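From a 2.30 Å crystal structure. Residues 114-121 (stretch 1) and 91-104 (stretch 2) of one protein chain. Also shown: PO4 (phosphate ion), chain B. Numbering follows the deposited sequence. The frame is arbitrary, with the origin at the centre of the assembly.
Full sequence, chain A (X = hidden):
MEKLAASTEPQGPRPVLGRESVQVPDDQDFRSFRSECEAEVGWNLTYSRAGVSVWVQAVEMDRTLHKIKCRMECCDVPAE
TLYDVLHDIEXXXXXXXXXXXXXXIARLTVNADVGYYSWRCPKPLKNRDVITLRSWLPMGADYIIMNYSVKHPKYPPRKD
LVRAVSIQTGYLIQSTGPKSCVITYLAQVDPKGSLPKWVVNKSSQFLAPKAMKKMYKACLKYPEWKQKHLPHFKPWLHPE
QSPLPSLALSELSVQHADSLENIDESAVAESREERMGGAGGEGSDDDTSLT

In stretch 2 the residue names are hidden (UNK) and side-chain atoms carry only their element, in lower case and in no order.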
ATOM      1  N   VAL A 114       8.068  -9.700  -2.713  1.00 26.37           N
ATOM      2  CA  VAL A 114       7.552  -9.963  -1.379  1.00 24.13           C
ATOM      3  C   VAL A 114       8.357  -9.123  -0.400  1.00 23.06           C
ATOM      4  O   VAL A 114       9.590  -9.083  -0.477  1.00 28.03           O
ATOM      5  CB  VAL A 114       7.639 -11.461  -1.015  1.00 22.80           C
ATOM      6  CG1 VAL A 114       6.941 -11.729   0.332  1.00 22.76           C
ATOM      7  CG2 VAL A 114       7.031 -12.303  -2.115  1.00 28.18           C
ATOM      8  N   GLY A 115       7.661  -8.472   0.538  1.00 24.12           N
ATOM      9  CA  GLY A 115       8.310  -7.542   1.439  1.00 26.43           C
ATOM     10  C   GLY A 115       7.684  -7.528   2.816  1.00 28.09           C
ATOM     11  O   GLY A 115       6.647  -8.157   3.080  1.00 20.53           O
ATOM     12  N   TYR A 116       8.343  -6.771   3.699  1.00 24.13           N
ATOM     13  CA  TYR A 116       8.070  -6.748   5.123  1.00 26.18           C
ATOM     14  C   TYR A 116       7.903  -5.309   5.569  1.00 26.82           C
ATOM     15  O   TYR A 116       8.623  -4.423   5.105  1.00 31.50           O
ATOM     16  CB  TYR A 116       9.215  -7.389   5.918  1.00 26.18           C
ATOM     17  CG  TYR A 116       8.983  -7.357   7.403  1.00 27.27           C
ATOM     18  CD1 TYR A 116       8.211  -8.340   8.025  1.00 26.03           C
ATOM     19  CD2 TYR A 116       9.524  -6.355   8.186  1.00 29.26           C
ATOM     20  CE1 TYR A 116       7.984  -8.325   9.378  1.00 29.91           C
ATOM     21  CE2 TYR A 116       9.312  -6.341   9.538  1.00 30.20           C
ATOM     22  CZ  TYR A 116       8.530  -7.323  10.131  1.00 32.87           C
ATOM     23  OH  TYR A 116       8.298  -7.308  11.483  1.00 25.74           O
ATOM     24  N   TYR A 117       6.965  -5.084   6.490  1.00 26.44           N
ATOM     25  CA  TYR A 117       6.717  -3.738   7.008  1.00 21.88           C
ATOM     26  C   TYR A 117       6.196  -3.816   8.440  1.00 27.88           C
ATOM     27  O   TYR A 117       5.186  -4.484   8.689  1.00 28.72           O
ATOM     28  CB  TYR A 117       5.722  -3.006   6.109  1.00 23.50           C
ATOM     29  CG  TYR A 117       5.336  -1.621   6.592  1.00 29.87           C
ATOM     30  CD1 TYR A 117       6.039  -0.496   6.172  1.00 27.34           C
ATOM     31  CD2 TYR A 117       4.246  -1.434   7.447  1.00 29.86           C
ATOM     32  CE1 TYR A 117       5.680   0.775   6.591  1.00 31.09           C
ATOM     33  CE2 TYR A 117       3.884  -0.162   7.874  1.00 33.97           C
ATOM     34  CZ  TYR A 117       4.610   0.938   7.444  1.00 38.03           C
ATOM     35  OH  TYR A 117       4.267   2.203   7.868  1.00 33.63           O
ATOM     36  N   SER A 118       6.856  -3.105   9.359  1.00 27.96           N
ATOM     37  CA  SER A 118       6.499  -2.997  10.772  1.00 31.11           C
ATOM     38  C   SER A 118       6.157  -1.559  11.120  1.00 32.94           C
ATOM     39  O   SER A 118       6.799  -0.626  10.630  1.00 33.19           O
ATOM     40  CB  SER A 118       7.656  -3.394  11.693  1.00 29.24           C
ATOM     41  OG  SER A 118       8.132  -4.684  11.436  1.00 65.20           O
ATOM     42  N   TRP A 119       5.199  -1.375  12.030  1.00 31.52           N
ATOM     43  CA  TRP A 119       4.898  -0.022  12.476  1.00 36.96           C
ATOM     44  C   TRP A 119       4.433  -0.029  13.925  1.00 36.87           C
ATOM     45  O   TRP A 119       3.971  -1.050  14.444  1.00 32.95           O
ATOM     46  CB  TRP A 119       3.873   0.660  11.556  1.00 27.25           C
ATOM     47  CG  TRP A 119       2.439   0.203  11.625  1.00 30.42           C
ATOM     48  CD1 TRP A 119       1.419   0.855  12.248  1.00 32.89           C
ATOM     49  CD2 TRP A 119       1.849  -0.960  11.006  1.00 31.72           C
ATOM     50  NE1 TRP A 119       0.240   0.167  12.078  1.00 25.48           N
ATOM     51  CE2 TRP A 119       0.473  -0.944  11.316  1.00 27.13           C
ATOM     52  CE3 TRP A 119       2.350  -2.008  10.227  1.00 33.50           C
ATOM     53  CZ2 TRP A 119      -0.408  -1.931  10.875  1.00 28.46           C
ATOM     54  CZ3 TRP A 119       1.469  -2.989   9.788  1.00 30.03           C
ATOM     55  CH2 TRP A 119       0.108  -2.945  10.116  1.00 31.93           C
ATOM     56  N   ARG A 120       4.584   1.114  14.580  1.00 34.11           N
ATOM     57  CA  ARG A 120       4.264   1.181  15.994  1.00 45.47           C
ATOM     58  C   ARG A 120       2.841   1.690  16.196  1.00 47.27           C
ATOM     59  O   ARG A 120       2.271   2.380  15.348  1.00 38.42           O
ATOM     60  CB  ARG A 120       5.273   2.057  16.740  1.00 44.44           C
ATOM     61  CG  ARG A 120       5.516   3.401  16.108  1.00 52.06           C
ATOM     62  CD  ARG A 120       6.579   4.177  16.878  1.00 60.30           C
ATOM     63  NE  ARG A 120       7.922   3.705  16.567  1.00 68.51           N
ATOM     64  CZ  ARG A 120       8.676   4.199  15.590  1.00 60.68           C
ATOM     65  NH1 ARG A 120       8.218   5.187  14.829  1.00 56.40           N
ATOM     66  NH2 ARG A 120       9.887   3.700  15.375  1.00 49.74           N
ATOM     67  N   CYS A 121       2.239   1.176  17.232  1.00 47.15           N
ATOM     68  CA  CYS A 121       0.884   1.572  17.626  1.00 41.50           C
ATOM     69  C   CYS A 121       0.946   2.132  19.037  1.00 43.97           C
ATOM     70  O   CYS A 121       1.816   1.795  19.747  1.00 37.53           O
ATOM     71  CB  CYS A 121      -0.041   0.379  17.514  1.00 44.60           C
ATOM     72  SG  CYS A 121      -0.116  -0.334  15.869  1.00 43.14           S
ATOM     73  N   UNK A  91      13.488   5.411   1.465  1.00 26.59           N
ATOM     74  CA  UNK A  91      12.916   6.715   1.795  1.00 33.15           C
ATOM     75  C   UNK A  91      11.779   6.636   2.817  1.00 33.66           C
ATOM     76  O   UNK A  91      11.540   7.623   3.516  1.00 32.18           O
ATOM     77  c   UNK A  91      10.415  10.614   0.242  1.00 26.14           C
ATOM     78  c   UNK A  91      12.545  11.110   1.227  1.00 34.68           C
ATOM     79  c   UNK A  91      12.011   8.826   0.628  1.00 34.00           C
ATOM     80  c   UNK A  91      10.770   9.272   0.169  1.00 27.85           C
ATOM     81  o   UNK A  91      10.946  12.847   0.845  1.00 29.51           O
ATOM     82  c   UNK A  91      12.402   7.372   0.513  1.00 29.68           C
ATOM     83  c   UNK A  91      11.301  11.524   0.770  1.00 30.39           C
ATOM     84  c   UNK A  91      12.893   9.765   1.150  1.00 34.41           C
ATOM     85  N   UNK A  92      11.076   5.497   2.917  1.00 31.22           N
ATOM     86  CA  UNK A  92       9.959   5.377   3.856  1.00 36.51           C
ATOM     87  C   UNK A  92      10.360   5.800   5.258  1.00 34.29           C
ATOM     88  O   UNK A  92       9.622   6.524   5.933  1.00 34.96           O
ATOM     89  n   UNK A  92       5.703   3.892   2.942  1.00 61.48           N
ATOM     90  c   UNK A  92       4.428   3.858   3.326  1.00 57.56           C
ATOM     91  c   UNK A  92       6.858   4.029   3.833  1.00 47.69           C
ATOM     92  n   UNK A  92       4.106   3.945   4.609  1.00 51.83           N
ATOM     93  c   UNK A  92       9.422   3.943   3.889  1.00 37.35           C
ATOM     94  n   UNK A  92       3.470   3.727   2.415  1.00 61.54           N
ATOM     95  c   UNK A  92       8.158   3.704   3.071  1.00 44.92           C
ATOM     96  N   UNK A  93      11.528   5.366   5.716  1.00 27.86           N
ATOM     97  CA  UNK A  93      11.943   5.724   7.068  1.00 36.13           C
ATOM     98  C   UNK A  93      12.245   7.205   7.219  1.00 39.39           C
ATOM     99  O   UNK A  93      12.307   7.694   8.347  1.00 39.08           O
ATOM    100  n   UNK A  93      14.947   0.499   8.795  1.00 38.80           N
ATOM    101  c   UNK A  93      12.813   3.516   7.913  1.00 32.52           C
ATOM    102  c   UNK A  93      13.160   4.914   7.478  1.00 35.28           C
ATOM    103  c   UNK A  93      13.731   1.325   8.609  1.00 32.05           C
ATOM    104  c   UNK A  93      14.073   2.715   8.149  1.00 38.80           C
ATOM    105  N   UNK A  94      12.437   7.929   6.118  1.00 35.32           N
ATOM    106  CA  UNK A  94      12.690   9.358   6.231  1.00 41.73           C
ATOM    107  C   UNK A  94      11.419  10.125   6.590  1.00 41.25           C
ATOM    108  O   UNK A  94      11.459  11.009   7.454  1.00 39.78           O
ATOM    109  c   UNK A  94      13.303   9.890   4.929  1.00 42.11           C
ATOM    110  c   UNK A  94      14.885  11.654   5.875  1.00 48.03           C
ATOM    111  n   UNK A  94      16.371  13.484   6.775  1.00 64.50           N
ATOM    112  c   UNK A  94      15.200  13.155   5.910  1.00 58.44           C
ATOM    113  c   UNK A  94      13.691  11.367   4.959  1.00 47.12           C
ATOM    114  N   UNK A  95      10.281   9.793   5.963  1.00 31.43           N
ATOM    115  CA  UNK A  95       9.049  10.557   6.145  1.00 35.11           C
ATOM    116  C   UNK A  95       7.916   9.818   6.857  1.00 40.63           C
ATOM    117  O   UNK A  95       6.937  10.468   7.235  1.00 37.88           O
ATOM    118  c   UNK A  95       5.587   9.554   4.285  1.00 37.58           C
ATOM    119  c   UNK A  95       8.510  11.047   4.791  1.00 29.76           C
ATOM    120  n   UNK A  95       8.255   8.333   2.274  1.00 32.46           N
ATOM    121  c   UNK A  95       6.955   8.338   2.702  1.00 34.11           C
ATOM    122  c   UNK A  95       4.669   7.792   2.893  1.00 38.85           C
ATOM    123  c   UNK A  95       4.517   8.776   3.881  1.00 33.60           C
ATOM    124  c   UNK A  95       8.132   9.935   3.851  1.00 39.99           C
ATOM    125  c   UNK A  95       6.835   9.339   3.690  1.00 41.21           C
ATOM    126  c   UNK A  95       8.957   9.291   2.970  1.00 36.92           C
ATOM    127  c   UNK A  95       5.879   7.556   2.297  1.00 32.23           C
ATOM    128  N   UNK A  96       7.998   8.501   7.028  1.00 39.02           N
ATOM    129  CA  UNK A  96       6.939   7.725   7.678  1.00 41.77           C
ATOM    130  C   UNK A  96       7.282   7.634   9.161  1.00 43.86           C
ATOM    131  O   UNK A  96       8.219   6.929   9.550  1.00 44.17           O
ATOM    132  o   UNK A  96       5.285   4.498   7.008  1.00 34.02           O
ATOM    133  o   UNK A  96       5.397   5.642   8.869  1.00 49.03           O
ATOM    134  c   UNK A  96       5.748   5.447   7.685  1.00 47.73           C
ATOM    135  c   UNK A  96       6.809   6.346   7.027  1.00 36.46           C
ATOM    136  N   UNK A  97       6.526   8.352   9.989  1.00 41.66           N
ATOM    137  CA  UNK A  97       6.842   8.428  11.409  1.00 52.10           C
ATOM    138  C   UNK A  97       6.429   7.185  12.189  1.00 43.79           C
ATOM    139  O   UNK A  97       6.808   7.060  13.357  1.00 49.18           O
ATOM    140  o   UNK A  97       4.833   9.751  11.589  1.00 49.64           O
ATOM    141  c   UNK A  97       6.178   9.663  12.018  1.00 49.02           C
ATOM    142  N   UNK A  98       5.691   6.259  11.577  1.00 41.00           N
ATOM    143  CA  UNK A  98       5.268   5.048  12.268  1.00 45.23           C
ATOM    144  C   UNK A  98       6.127   3.818  11.976  1.00 44.53           C
ATOM    145  O   UNK A  98       6.164   2.904  12.807  1.00 42.71           O
ATOM    146  n   UNK A  98       1.595   5.664  12.155  1.00 50.65           N
ATOM    147  c   UNK A  98       2.842   5.670  12.605  1.00 54.94           C
ATOM    148  o   UNK A  98       3.213   6.395  13.529  1.00 48.30           O
ATOM    149  c   UNK A  98       3.810   4.734  11.920  1.00 48.02           C
ATOM    150  N   UNK A  99       6.824   3.771  10.839  1.00 36.50           N
ATOM    151  CA  UNK A  99       7.498   2.547  10.422  1.00 35.00           C
ATOM    152  C   UNK A  99       8.626   2.194  11.389  1.00 40.01           C
ATOM    153  O   UNK A  99       9.385   3.063  11.844  1.00 33.92           O
ATOM    154  c   UNK A  99       8.022   2.689   8.979  1.00 31.28           C
ATOM    155  c   UNK A  99       8.698   1.390   8.519  1.00 22.87           C
ATOM    156  c   UNK A  99       8.987   3.869   8.864  1.00 32.53           C
ATOM    157  N   UNK A 100       8.731   0.908  11.722  1.00 30.65           N
ATOM    158  CA  UNK A 100       9.836   0.403  12.531  1.00 37.56           C
ATOM    159  C   UNK A 100      10.898  -0.121  11.578  1.00 37.17           C
ATOM    160  O   UNK A 100      12.041   0.351  11.556  1.00 34.14           O
ATOM    161  c   UNK A 100       8.161  -0.345  14.293  1.00 38.01           C
ATOM    162  c   UNK A 100      10.551  -1.109  14.415  1.00 30.49           C
ATOM    163  c   UNK A 100       8.398   0.771  15.246  1.00 54.61           C
ATOM    164  c   UNK A 100       9.399  -0.725  13.485  1.00 30.83           C
ATOM    165  N   UNK A 101      10.500  -1.098  10.776  1.00 30.84           N
ATOM    166  CA  UNK A 101      11.362  -1.839   9.876  1.00 32.91           C
ATOM    167  C   UNK A 101      10.588  -2.028   8.580  1.00 32.86           C
ATOM    168  O   UNK A 101       9.386  -2.311   8.621  1.00 32.85           O
ATOM    169  o   UNK A 101      12.617  -5.235  12.011  1.00 50.75           O
ATOM    170  c   UNK A 101      11.718  -3.197  10.496  1.00 23.62           C
ATOM    171  c   UNK A 101      13.480  -4.817  11.199  1.00 57.97           C
ATOM    172  c   UNK A 101      13.134  -3.635  10.311  1.00 45.41           C
ATOM    173  o   UNK A 101      14.619  -5.325  11.084  1.00 60.33           O
ATOM    174  N   UNK A 102      11.250  -1.848   7.436  1.00 28.54           N
ATOM    175  CA  UNK A 102      10.619  -2.205   6.169  1.00 28.29           C
ATOM    176  C   UNK A 102      11.702  -2.537   5.154  1.00 29.88           C
ATOM    177  O   UNK A 102      12.690  -1.809   5.037  1.00 30.39           O
ATOM    178  c   UNK A 102      10.477   0.216   5.364  1.00 20.54           C
ATOM    179  c   UNK A 102       9.696  -1.087   5.644  1.00 29.92           C
ATOM    180  o   UNK A 102       9.064  -1.517   4.430  1.00 27.16           O
ATOM    181  N   UNK A 103      11.511  -3.632   4.425  1.00 23.36           N
ATOM    182  CA  UNK A 103      12.491  -4.082   3.442  1.00 25.77           C
ATOM    183  C   UNK A 103      11.847  -5.144   2.574  1.00 29.61           C
ATOM    184  O   UNK A 103      10.920  -5.833   3.008  1.00 25.30           O
ATOM    185  c   UNK A 103      13.301  -5.346   6.489  1.00 36.96           C
ATOM    186  c   UNK A 103      13.031  -6.301   7.460  1.00 33.73           C
ATOM    187  c   UNK A 103      13.745  -4.652   4.116  1.00 28.11           C
ATOM    188  c   UNK A 103      13.309  -7.035   4.795  1.00 29.07           C
ATOM    189  c   UNK A 103      13.026  -8.005   5.763  1.00 32.31           C
ATOM    190  c   UNK A 103      13.449  -5.701   5.150  1.00 28.99           C
ATOM    191  c   UNK A 103      12.891  -7.636   7.096  1.00 35.53           C
ATOM    192  N   UNK A 104      12.343  -5.273   1.350  1.00 27.10           N
ATOM    193  CA  UNK A 104      11.897  -6.365   0.498  1.00 29.13           C
ATOM    194  C   UNK A 104      12.625  -7.640   0.885  1.00 33.23           C
ATOM    195  O   UNK A 104      13.755  -7.607   1.378  1.00 30.79           O
ATOM    196  c   UNK A 104      12.144  -6.052  -0.978  1.00 38.56           C
ATOM    197  c   UNK A 104      11.128  -5.076  -1.543  1.00 51.29           C
ATOM    198  o   UNK A 104      10.030  -4.953  -0.954  1.00 49.68           O
ATOM    199  o   UNK A 104      11.427  -4.439  -2.575  1.00 63.25           O
TER
HETATM  200  P   PO4 B 301      19.446  11.129   5.651  0.50100.64           P
HETATM  201  O1  PO4 B 301      18.380  10.286   5.223  1.00 73.61           O
HETATM  202  O2  PO4 B 301      19.578  11.063   7.039  1.00 94.39           O
HETATM  203  O3  PO4 B 301      19.153  12.437   5.264  1.00 91.77           O
HETATM  204  O4  PO4 B 301      20.674  10.710   5.065  1.00 73.61           O
HETATM  205  O   HOH W   1       9.897  -5.276  13.253  1.00 35.85           O

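Position 91 carries one carbon and then a six-carbon ring bearing an oxygen, all remote from stretch 1: Tyr 91, whose ring is buried and whose OH is hydrogen-bonded elsewhere in the structure. At 92, three carbons and a nitrogen lead to a carbon with two more nitrogens, the guanidinium of Arg 92; its NH1 lies 3.7 Å from Tyr 117 OH. Positions 93 and 94 each have four carbons in a row ending in nitrogen, so they are Lys 93 and Lys 94. Both are exposed, as suits a charged amine, and Lys 94 NZ makes a weak hydrogen bond to phosphate O3 at 3.3 Å. Position 95 bears fused five- and six-membered rings with eight carbons and one nitrogen, Trp 95, which does not reach stretch 1; its large ring system is only partly exposed.

At 96, two carbons end in two oxygens, a short carboxylate: Asp 96. Its OD2 accepts a hydrogen bond from Tyr 117 OH (2.7 Å) and forms a salt bridge with Arg 92 NH1 (2.7 Å), while OD1 accepts the backbone N of position 98 (2.8 Å). One acidic group thus ties the helix end, the following turn and the strand together.

Position 97, one carbon and one oxygen, is Ser 97, its CB directed away from stretch 1, small and polar as suits an exposed turn. Position 98 has two carbons, the second carrying oxygen and nitrogen. The amide identifies Asn 98, polar and exposed; its backbone O accepts Arg 120 N at 3.0 Å. Three carbons forked at the first mark 99 as Val 99, a compact buried side chain whose CG2 packs 3.6 Å from Tyr 117 CE1.

Position 100 has four carbons, one arm two carbons long: Ile 100. Its CD1 lies over a face of the Arg 120 guanidinium, 3.3 Å from NE, and its N donates to Ser 118 O (2.7 Å). Three carbons and two oxygens make 101 Glu 101; OE1 accepts from water 1 (3.0 Å), which also hydrogen-bonds Ser 118 OG (2.6 Å).

At 102, one carbon bears an oxygen and a carbon: Thr 102, with OG1 at the edge of the Tyr 117 ring, 3.6 Å from CD1. The unsubstituted six-carbon ring at 103 is Phe 103, whose face receives Tyr 116 CB. Position 104 has two carbons, the second carrying two oxygens: Asp 104, opposite Gly 115, where a CB would clash with Asp 104 OD1.

The contact is an antiparallel strand pairing. Tyr 116 N donates to Phe 103 O at 2.8 Å and Phe 103 N to Tyr 116 O at 3.1 Å, and a beta bulge between Tyr 117 and Trp 119 shifts the register. Ser 118 N to Glu 101 O (2.8 Å) and Ile 100 N to Ser 118 O carry the pairing on to Trp 119 with Val 99, while Tyr 117 OH adds a side-chain link to Asp 96, just after the helix.

Stretch 2, residues 91-104: YRKKWDSNVIETFD
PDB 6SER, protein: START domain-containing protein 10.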